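Local coordinates for protein glutaredoxin-glutathione complex (Polygonaceae, PDB 5KQA) that binds glutathione and, as a glutaredoxin of the thioredoxin fold, probably catalyses glutathione-dependent thiol-disulfide exchange, at residues N93-G97 against G98-G102. Sequence-based numbering, arbitrary orientation.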
loop_
_atom_site.group_PDB
_atom_site.type_symbol
_atom_site.label_atom_id
_atom_site.label_comp_id
_atom_site.label_asym_id
_atom_site.label_seq_id
_atom_site.Cartn_x
_atom_site.Cartn_y
_atom_site.Cartn_z
ATOM N N ASN A 93 -0.725 -3.656 2.175
ATOM C CA ASN A 93 -0.994 -2.434 2.921
ATOM C C ASN A 93 -1.066 -1.303 1.903
ATOM O O ASN A 93 -0.045 -0.857 1.376
ATOM C CB ASN A 93 0.085 -2.184 3.974
ATOM C CG ASN A 93 -0.357 -1.210 5.057
ATOM O OD1 ASN A 93 -1.164 -0.318 4.817
ATOM N ND2 ASN A 93 0.178 -1.382 6.257
ATOM N N VAL A 94 -2.289 -0.883 1.609
ATOM C CA VAL A 94 -2.591 0.040 0.515
ATOM C C VAL A 94 -2.775 1.499 0.966
ATOM O O VAL A 94 -3.454 1.781 1.955
ATOM C CB VAL A 94 -3.882 -0.422 -0.227
ATOM C CG1 VAL A 94 -4.206 0.492 -1.418
ATOM C CG2 VAL A 94 -3.742 -1.869 -0.680
ATOM N N PHE A 95 -2.164 2.421 0.225
ATOM C CA PHE A 95 -2.388 3.852 0.419
ATOM C C PHE A 95 -2.931 4.457 -0.863
ATOM O O PHE A 95 -2.495 4.098 -1.956
ATOM C CB PHE A 95 -1.099 4.573 0.814
ATOM C CG PHE A 95 -0.610 4.243 2.194
ATOM C CD1 PHE A 95 -0.044 3.007 2.464
ATOM C CD2 PHE A 95 -0.695 5.177 3.209
ATOM C CE1 PHE A 95 0.428 2.706 3.721
ATOM C CE2 PHE A 95 -0.228 4.886 4.472
ATOM C CZ PHE A 95 0.329 3.641 4.731
ATOM N N ILE A 96 -3.882 5.373 -0.721
ATOM C CA ILE A 96 -4.446 6.101 -1.858
ATOM C C ILE A 96 -4.489 7.594 -1.535
ATOM O O ILE A 96 -5.063 7.993 -0.524
ATOM C CB ILE A 96 -5.872 5.603 -2.211
ATOM C CG1 ILE A 96 -5.813 4.147 -2.680
ATOM C CG2 ILE A 96 -6.512 6.484 -3.297
ATOM C CD1 ILE A 96 -7.157 3.556 -3.046
ATOM N N GLY A 97 -3.862 8.407 -2.379
ATOM C CA GLY A 97 -3.837 9.846 -2.175
ATOM C C GLY A 97 -3.226 10.257 -0.844
ATOM O O GLY A 97 -3.607 11.265 -0.265
ATOM N N GLY A 98 -2.260 9.481 -0.368
ATOM C CA GLY A 98 -1.587 9.799 0.875
ATOM C C GLY A 98 -2.280 9.215 2.091
ATOM O O GLY A 98 -1.792 9.329 3.212
ATOM N N LYS A 99 -3.416 8.567 1.877
ATOM C CA LYS A 99 -4.198 8.078 3.002
ATOM C C LYS A 99 -4.195 6.558 3.069
ATOM O O LYS A 99 -4.218 5.877 2.039
ATOM C CB LYS A 99 -5.626 8.612 2.917
ATOM C CG LYS A 99 -5.699 10.132 2.974
ATOM C CD LYS A 99 -6.726 10.598 3.974
ATOM C CE LYS A 99 -6.914 12.101 3.911
ATOM N NZ LYS A 99 -5.726 12.823 4.416
ATOM N N HIS A 100 -4.167 6.036 4.289
ATOM C CA HIS A 100 -4.140 4.597 4.517
ATOM C C HIS A 100 -5.490 3.948 4.256
ATOM O O HIS A 100 -6.493 4.345 4.839
ATOM C CB HIS A 100 -3.707 4.275 5.954
ATOM C CG HIS A 100 -3.735 2.809 6.268
ATOM N ND1 HIS A 100 -4.570 2.259 7.218
ATOM C CD2 HIS A 100 -3.041 1.770 5.738
ATOM C CE1 HIS A 100 -4.386 0.952 7.266
ATOM N NE2 HIS A 100 -3.461 0.630 6.376
ATOM N N ILE A 101 -5.501 2.931 3.398
ATOM C CA ILE A 101 -6.722 2.209 3.088
ATOM C C ILE A 101 -6.817 0.929 3.916
ATOM O O ILE A 101 -7.829 0.666 4.527
ATOM C CB ILE A 101 -6.801 1.848 1.578
ATOM C CG1 ILE A 101 -6.719 3.111 0.726
ATOM C CG2 ILE A 101 -8.087 1.086 1.285
ATOM C CD1 ILE A 101 -7.923 4.016 0.887
ATOM N N GLY A 102 -5.752 0.132 3.927
ATOM C CA GLY A 102 -5.779 -1.136 4.627
ATOM C C GLY A 102 -5.388 -2.297 3.735
ATOM O O GLY A 102 -4.611 -2.130 2.807
#
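N93 and H100 meet near the open end of a β-hairpin, strands 93-96 and 99-102, which forms one side of the thioredoxin-fold sheet; strand 93-96 lies between 39-43 and the edge strand 99-102. N93 OD1 comes to the edge of the imidazole, 2.9 Å from H100 NE2, because chi1 of -161° puts CG beside the carbonyl carbon; that nitrogen of H100 is hydrogen-bonded to Q88 OE1. V94 marks a classic β bulge, facing both I101 and G102. Its O accepts a firm bond from I101 N (2.8 Å) and a weak one from G102 N (3.4 Å), while V94 N binds G102 O. F95 turns to the opposite face of the sheet, toward helix 75-86, where its ring meets that of W85. H100 covers one face of the F95 phenyl off-centre, CA 4.2 Å from the ring centroid and CD2 above the rim; the two rings lie obliquely, planes 59° apart. Cutting F95 back to an alanine would probably open a gap where the phenyl now meets H100 and W85, leaving the imidazole held chiefly at its NE2 end. I96 lies on the V94 face and meets I101, whose CG1 packs 3.7 Å from I96 CG1; helix 116-122 covers both isoleucines through M119. I96 N binds K99 O in the carbonyl plane at 2.8 Å. G97 and G98 make the type I' turn, both with positive phi; a side chain on G98 would collide with G97 O. The turn closes with K99 N bonding I96 O at 3.0 Å, the donor standing 61° out of the carbonyl plane.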